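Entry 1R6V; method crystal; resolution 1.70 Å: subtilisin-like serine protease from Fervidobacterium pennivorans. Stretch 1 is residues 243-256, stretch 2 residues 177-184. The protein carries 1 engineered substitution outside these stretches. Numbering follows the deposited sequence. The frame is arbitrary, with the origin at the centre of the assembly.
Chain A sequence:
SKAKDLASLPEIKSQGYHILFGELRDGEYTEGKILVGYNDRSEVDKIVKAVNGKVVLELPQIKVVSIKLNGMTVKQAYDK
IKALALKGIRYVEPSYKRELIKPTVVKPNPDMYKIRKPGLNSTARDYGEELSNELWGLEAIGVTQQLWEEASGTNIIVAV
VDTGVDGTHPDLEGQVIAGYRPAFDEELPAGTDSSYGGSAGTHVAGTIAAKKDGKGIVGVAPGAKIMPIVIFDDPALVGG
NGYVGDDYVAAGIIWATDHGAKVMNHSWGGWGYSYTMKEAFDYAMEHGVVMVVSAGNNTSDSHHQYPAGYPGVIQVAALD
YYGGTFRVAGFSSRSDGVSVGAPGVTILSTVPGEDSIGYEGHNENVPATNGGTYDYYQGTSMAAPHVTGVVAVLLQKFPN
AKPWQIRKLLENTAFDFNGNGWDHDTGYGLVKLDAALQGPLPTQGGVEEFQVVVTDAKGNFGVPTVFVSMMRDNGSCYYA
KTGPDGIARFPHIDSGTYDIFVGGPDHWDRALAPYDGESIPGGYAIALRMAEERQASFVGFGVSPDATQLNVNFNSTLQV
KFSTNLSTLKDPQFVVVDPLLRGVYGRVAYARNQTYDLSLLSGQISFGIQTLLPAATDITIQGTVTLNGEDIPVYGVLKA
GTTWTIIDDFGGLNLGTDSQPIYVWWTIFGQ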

ATOM      1  N   TYR A 243      -4.449  16.443  -1.100  1.00 14.83           N
ATOM      2  CA  TYR A 243      -3.715  15.225  -1.466  1.00 15.17           C
ATOM      3  C   TYR A 243      -3.731  15.137  -2.990  1.00 16.30           C
ATOM      4  O   TYR A 243      -4.797  15.240  -3.600  1.00 17.38           O
ATOM      5  CB  TYR A 243      -4.372  13.977  -0.876  1.00 16.67           C
ATOM      6  CG  TYR A 243      -3.619  12.712  -1.213  1.00 14.88           C
ATOM      7  CD1 TYR A 243      -2.256  12.606  -0.931  1.00 14.31           C
ATOM      8  CD2 TYR A 243      -4.255  11.628  -1.810  1.00 13.87           C
ATOM      9  CE1 TYR A 243      -1.537  11.453  -1.237  1.00 12.50           C
ATOM     10  CE2 TYR A 243      -3.550  10.466  -2.121  1.00 11.56           C
ATOM     11  CZ  TYR A 243      -2.184  10.391  -1.830  1.00 12.18           C
ATOM     12  OH  TYR A 243      -1.486   9.243  -2.155  1.00 11.92           O
ATOM     13  N   VAL A 244      -2.566  14.923  -3.602  1.00 15.84           N
ATOM     14  CA  VAL A 244      -2.470  14.877  -5.057  1.00 14.71           C
ATOM     15  C   VAL A 244      -2.930  13.575  -5.698  1.00 16.33           C
ATOM     16  O   VAL A 244      -3.076  13.515  -6.915  1.00 17.37           O
ATOM     17  CB  VAL A 244      -1.024  15.203  -5.540  1.00 13.00           C
ATOM     18  CG1 VAL A 244      -0.628  16.587  -5.055  1.00 15.45           C
ATOM     19  CG2 VAL A 244      -0.030  14.158  -5.023  1.00 12.98           C
ATOM     20  N   GLY A 245      -3.164  12.544  -4.892  1.00 13.92           N
ATOM     21  CA  GLY A 245      -3.605  11.272  -5.445  1.00 14.61           C
ATOM     22  C   GLY A 245      -2.497  10.226  -5.433  1.00 14.57           C
ATOM     23  O   GLY A 245      -1.314  10.567  -5.535  1.00 14.92           O
ATOM     24  N   ASP A 246      -2.877   8.959  -5.322  1.00 13.40           N
ATOM     25  CA  ASP A 246      -1.891   7.880  -5.280  1.00 12.40           C
ATOM     26  C   ASP A 246      -1.047   7.837  -6.555  1.00 12.32           C
ATOM     27  O   ASP A 246       0.144   7.479  -6.518  1.00 12.18           O
ATOM     28  CB  ASP A 246      -2.576   6.530  -5.079  1.00 12.41           C
ATOM     29  CG  ASP A 246      -3.158   6.353  -3.681  1.00 12.85           C
ATOM     30  OD1 ASP A 246      -2.776   7.088  -2.749  1.00 12.29           O
ATOM     31  OD2 ASP A 246      -3.998   5.445  -3.521  1.00 15.03           O
ATOM     32  N   ASP A 247      -1.657   8.195  -7.685  1.00 12.17           N
ATOM     33  CA  ASP A 247      -0.931   8.215  -8.942  1.00 12.66           C
ATOM     34  C   ASP A 247       0.133   9.316  -8.962  1.00 12.46           C
ATOM     35  O   ASP A 247       1.265   9.056  -9.366  1.00 12.44           O
ATOM     36  CB  ASP A 247      -1.907   8.346 -10.144  1.00 13.76           C
ATOM     37  CG  ASP A 247      -2.900   9.496 -10.000  1.00 17.47           C
ATOM     38  OD1 ASP A 247      -3.122   9.985  -8.872  1.00 16.84           O
ATOM     39  OD2 ASP A 247      -3.480   9.905 -11.035  1.00 16.20           O
ATOM     40  N   TYR A 248      -0.190  10.526  -8.509  1.00 11.67           N
ATOM     41  CA  TYR A 248       0.821  11.574  -8.528  1.00 13.54           C
ATOM     42  C   TYR A 248       1.891  11.360  -7.450  1.00 13.91           C
ATOM     43  O   TYR A 248       3.041  11.748  -7.643  1.00 14.33           O
ATOM     44  CB  TYR A 248       0.180  12.966  -8.429  1.00 14.74           C
ATOM     45  CG  TYR A 248      -0.557  13.352  -9.704  1.00 18.32           C
ATOM     46  CD1 TYR A 248      -1.938  13.210  -9.810  1.00 21.20           C
ATOM     47  CD2 TYR A 248       0.141  13.809 -10.817  1.00 20.58           C
ATOM     48  CE1 TYR A 248      -2.609  13.515 -11.010  1.00 23.57           C
ATOM     49  CE2 TYR A 248      -0.517  14.116 -12.018  1.00 23.58           C
ATOM     50  CZ  TYR A 248      -1.884  13.966 -12.104  1.00 24.71           C
ATOM     51  OH  TYR A 248      -2.528  14.262 -13.282  1.00 25.99           O
ATOM     52  N   VAL A 249       1.526  10.737  -6.334  1.00 12.99           N
ATOM     53  CA  VAL A 249       2.525  10.434  -5.306  1.00 11.96           C
ATOM     54  C   VAL A 249       3.521   9.421  -5.908  1.00 12.60           C
ATOM     55  O   VAL A 249       4.736   9.567  -5.754  1.00 13.37           O
ATOM     56  CB  VAL A 249       1.887   9.834  -4.032  1.00 12.33           C
ATOM     57  CG1 VAL A 249       2.995   9.312  -3.095  1.00 12.92           C
ATOM     58  CG2 VAL A 249       1.068  10.925  -3.303  1.00 10.73           C
ATOM     59  N   ALA A 250       3.008   8.396  -6.590  1.00 11.70           N
ATOM     60  CA  ALA A 250       3.889   7.423  -7.229  1.00 13.54           C
ATOM     61  C   ALA A 250       4.840   8.150  -8.198  1.00 13.31           C
ATOM     62  O   ALA A 250       6.043   7.860  -8.247  1.00 12.38           O
ATOM     63  CB  ALA A 250       3.059   6.343  -7.976  1.00 13.41           C
ATOM     64  N   ALA A 251       4.307   9.092  -8.973  1.00 12.92           N
ATOM     65  CA  ALA A 251       5.148   9.859  -9.899  1.00 12.45           C
ATOM     66  C   ALA A 251       6.234  10.605  -9.130  1.00 12.68           C
ATOM     67  O   ALA A 251       7.375  10.658  -9.569  1.00 12.84           O
ATOM     68  CB  ALA A 251       4.306  10.865 -10.678  1.00 12.23           C
ATOM     69  N   GLY A 252       5.867  11.204  -7.994  1.00 12.86           N
ATOM     70  CA  GLY A 252       6.848  11.928  -7.192  1.00 12.38           C
ATOM     71  C   GLY A 252       7.912  11.019  -6.586  1.00 12.70           C
ATOM     72  O   GLY A 252       9.087  11.393  -6.500  1.00 12.65           O
ATOM     73  N   ILE A 253       7.505   9.825  -6.160  1.00 11.31           N
ATOM     74  CA  ILE A 253       8.441   8.862  -5.568  1.00 11.81           C
ATOM     75  C   ILE A 253       9.387   8.355  -6.642  1.00 13.43           C
ATOM     76  O   ILE A 253      10.593   8.223  -6.419  1.00 12.57           O
ATOM     77  CB  ILE A 253       7.690   7.674  -4.932  1.00 10.70           C
ATOM     78  CG1 ILE A 253       7.067   8.132  -3.605  1.00 11.30           C
ATOM     79  CG2 ILE A 253       8.634   6.475  -4.698  1.00 13.09           C
ATOM     80  CD1 ILE A 253       6.088   7.113  -3.011  1.00 11.44           C
ATOM     81  N   ILE A 254       8.836   8.095  -7.819  1.00 12.10           N
ATOM     82  CA  ILE A 254       9.674   7.635  -8.930  1.00 12.47           C
ATOM     83  C   ILE A 254      10.667   8.743  -9.328  1.00 13.33           C
ATOM     84  O   ILE A 254      11.854   8.492  -9.565  1.00 13.57           O
ATOM     85  CB  ILE A 254       8.812   7.243 -10.160  1.00 13.84           C
ATOM     86  CG1 ILE A 254       8.298   5.798 -10.043  1.00 15.68           C
ATOM     87  CG2 ILE A 254       9.693   7.276 -11.425  1.00 14.36           C
ATOM     88  CD1 ILE A 254       7.569   5.431  -8.762  1.00 21.80           C
ATOM     89  N   TRP A 255      10.178   9.976  -9.413  1.00 13.17           N
ATOM     90  CA  TRP A 255      11.025  11.107  -9.765  1.00 14.10           C
ATOM     91  C   TRP A 255      12.167  11.237  -8.751  1.00 14.81           C
ATOM     92  O   TRP A 255      13.336  11.379  -9.118  1.00 14.02           O
ATOM     93  CB  TRP A 255      10.200  12.396  -9.749  1.00 14.53           C
ATOM     94  CG  TRP A 255      10.862  13.581 -10.371  1.00 16.86           C
ATOM     95  CD1 TRP A 255      10.745  14.008 -11.672  1.00 18.04           C
ATOM     96  CD2 TRP A 255      11.718  14.527  -9.713  1.00 16.24           C
ATOM     97  NE1 TRP A 255      11.475  15.165 -11.856  1.00 17.44           N
ATOM     98  CE2 TRP A 255      12.082  15.503 -10.672  1.00 18.48           C
ATOM     99  CE3 TRP A 255      12.219  14.644  -8.405  1.00 15.40           C
ATOM    100  CZ2 TRP A 255      12.923  16.585 -10.359  1.00 16.89           C
ATOM    101  CZ3 TRP A 255      13.059  15.725  -8.095  1.00 16.27           C
ATOM    102  CH2 TRP A 255      13.398  16.675  -9.069  1.00 19.18           C
ATOM    103  N   ALA A 256      11.828  11.183  -7.465  1.00 12.05           N
ATOM    104  CA  ALA A 256      12.843  11.320  -6.418  1.00 12.65           C
ATOM    105  C   ALA A 256      13.898  10.222  -6.497  1.00 12.79           C
ATOM    106  O   ALA A 256      15.096  10.470  -6.306  1.00 13.04           O
ATOM    107  CB  ALA A 256      12.178  11.298  -5.040  1.00 11.93           C
TER
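Stretch 2 (177-184) IAGYRPAF

Stretch 2 runs as a short strand over residues 179-181, turns through a 3-10 segment at Pro182 and Ala183 (phi/psi -55/-32 and -55/-30), and lies almost antiparallel to the helix that includes residues 246-256. The two axes approach to 9.0 Å, and their N-to-C directions differ by 165°. Register is given by two CA pairs, Gly252 CA to Pro182 CA at 5.5 Å and Val244 CA to Ala183 CA at 5.9 Å. Tyr180 packs on Trp255, Pro182 against Tyr248, Ala251 and Gly252, and Ala183 reaches back to Tyr248 and Val244. Together the stretches bury 449 Å².

The aromatic contact is a face-to-face stack. Tyr180, in a t rotamer with CA-to-CB toward the helix, stacks on the five-membered ring of Trp255, also t; the centroids are 3.8 Å apart and the planes differ by 4°. Tyr180 CB lies 3.5 Å from the centroid of the Trp255 six-membered ring and 14° off its normal, a CH-pi contact over the face. Gly252 CA meets the edge of the Tyr180 ring, 4.0 Å from Tyr180 CD2.

Apolar packing centres on Pro182, whose CB is 4.2 Å from Tyr248 CB and 4.4 Å from Ala251 CB. The absence of a side chain at Gly252 matters here, because an ideal CB would sit a tight 3.4 Å from Pro182 CG. In the loop before the helix, Val244 CG1 lies 3.8 Å from Ala183 CB.

Backbone carbonyls make further van der Waals contacts: Pro182 O is 3.1 Å from Tyr248 CD2, and Gly179 O is 3.5 Å from Trp255 CH2. No hydrogen bond crosses the interface, consistent with helix amides from Val249 to Ala256 being spent on i-4 carbonyls, as in Gly252 N to Tyr248 O at 2.9 Å. The CA-to-CB bond of Arg181 points away from the helix, and its side chain makes no contact with stretch 1.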

ATOM      1  N   ILE A 177      17.577  21.545  -2.397  1.00 14.24           N
ATOM      2  CA  ILE A 177      17.911  21.448  -3.817  1.00 15.53           C
ATOM      3  C   ILE A 177      16.660  21.357  -4.685  1.00 15.81           C
ATOM      4  O   ILE A 177      15.540  21.472  -4.177  1.00 14.50           O
ATOM      5  CB  ILE A 177      18.835  20.246  -4.085  1.00 15.83           C
ATOM      6  CG1 ILE A 177      18.148  18.938  -3.688  1.00 18.60           C
ATOM      7  CG2 ILE A 177      20.132  20.416  -3.301  1.00 15.91           C
ATOM      8  CD1 ILE A 177      18.938  17.700  -4.067  1.00 19.20           C
ATOM      9  N   ALA A 178      16.842  21.158  -5.989  1.00 16.19           N
ATOM     10  CA  ALA A 178      15.695  21.096  -6.895  1.00 17.73           C
ATOM     11  C   ALA A 178      14.748  19.972  -6.505  1.00 18.13           C
ATOM     12  O   ALA A 178      15.177  18.858  -6.194  1.00 16.86           O
ATOM     13  CB  ALA A 178      16.166  20.916  -8.344  1.00 17.67           C
ATOM     14  N   GLY A 179      13.455  20.285  -6.518  1.00 18.65           N
ATOM     15  CA  GLY A 179      12.438  19.318  -6.153  1.00 17.00           C
ATOM     16  C   GLY A 179      11.387  19.133  -7.227  1.00 17.87           C
ATOM     17  O   GLY A 179      11.565  19.566  -8.366  1.00 15.68           O
ATOM     18  N   TYR A 180      10.272  18.517  -6.845  1.00 17.15           N
ATOM     19  CA  TYR A 180       9.203  18.214  -7.790  1.00 15.23           C
ATOM     20  C   TYR A 180       7.796  18.359  -7.193  1.00 16.73           C
ATOM     21  O   TYR A 180       7.535  17.976  -6.048  1.00 14.68           O
ATOM     22  CB  TYR A 180       9.435  16.787  -8.306  1.00 16.55           C
ATOM     23  CG  TYR A 180       8.575  16.329  -9.465  1.00 18.06           C
ATOM     24  CD1 TYR A 180       8.568  17.019 -10.676  1.00 17.60           C
ATOM     25  CD2 TYR A 180       7.811  15.170  -9.361  1.00 18.76           C
ATOM     26  CE1 TYR A 180       7.814  16.558 -11.759  1.00 19.41           C
ATOM     27  CE2 TYR A 180       7.064  14.699 -10.426  1.00 18.76           C
ATOM     28  CZ  TYR A 180       7.064  15.395 -11.624  1.00 19.94           C
ATOM     29  OH  TYR A 180       6.311  14.923 -12.681  1.00 20.33           O
ATOM     30  N   ARG A 181       6.901  18.929  -7.995  1.00 14.96           N
ATOM     31  CA  ARG A 181       5.494  19.139  -7.659  1.00 14.67           C
ATOM     32  C   ARG A 181       4.766  18.294  -8.708  1.00 15.35           C
ATOM     33  O   ARG A 181       4.361  18.798  -9.770  1.00 16.13           O
ATOM     34  CB  ARG A 181       5.152  20.620  -7.830  1.00 14.88           C
ATOM     35  CG  ARG A 181       3.785  21.042  -7.354  1.00 15.55           C
ATOM     36  CD  ARG A 181       3.552  22.506  -7.704  1.00 17.47           C
ATOM     37  NE  ARG A 181       2.307  22.992  -7.121  1.00 18.83           N
ATOM     38  CZ  ARG A 181       1.812  24.207  -7.318  1.00 18.69           C
ATOM     39  NH1 ARG A 181       2.456  25.068  -8.096  1.00 19.90           N
ATOM     40  NH2 ARG A 181       0.681  24.561  -6.723  1.00 20.28           N
ATOM     41  N   PRO A 182       4.580  16.997  -8.428  1.00 15.39           N
ATOM     42  CA  PRO A 182       3.918  16.092  -9.372  1.00 14.87           C
ATOM     43  C   PRO A 182       2.538  16.448  -9.899  1.00 16.34           C
ATOM     44  O   PRO A 182       2.228  16.126 -11.038  1.00 16.45           O
ATOM     45  CB  PRO A 182       3.952  14.735  -8.653  1.00 15.64           C
ATOM     46  CG  PRO A 182       3.964  15.110  -7.197  1.00 15.27           C
ATOM     47  CD  PRO A 182       4.878  16.320  -7.145  1.00 14.43           C
ATOM     48  N   ALA A 183       1.719  17.129  -9.102  1.00 15.67           N
ATOM     49  CA  ALA A 183       0.373  17.473  -9.540  1.00 19.37           C
ATOM     50  C   ALA A 183       0.381  18.238 -10.856  1.00 20.21           C
ATOM     51  O   ALA A 183      -0.559  18.138 -11.642  1.00 20.97           O
ATOM     52  CB  ALA A 183      -0.332  18.297  -8.466  1.00 19.55           C
ATOM     53  N   PHE A 184       1.446  18.991 -11.093  1.00 20.10           N
ATOM     54  CA  PHE A 184       1.538  19.790 -12.309  1.00 22.36           C
ATOM     55  C   PHE A 184       2.807  19.521 -13.094  1.00 22.55           C
ATOM     56  O   PHE A 184       3.178  20.306 -13.975  1.00 23.39           O
ATOM     57  CB  PHE A 184       1.451  21.269 -11.954  1.00 23.87           C
ATOM     58  CG  PHE A 184       0.228  21.624 -11.168  1.00 25.38           C
ATOM     59  CD1 PHE A 184       0.262  21.657  -9.774  1.00 26.64           C
ATOM     60  CD2 PHE A 184      -0.970  21.890 -11.815  1.00 25.81           C
ATOM     61  CE1 PHE A 184      -0.882  21.949  -9.039  1.00 26.19           C
ATOM     62  CE2 PHE A 184      -2.122  22.184 -11.089  1.00 27.24           C
ATOM     63  CZ  PHE A 184      -2.078  22.212  -9.695  1.00 27.61           C
TER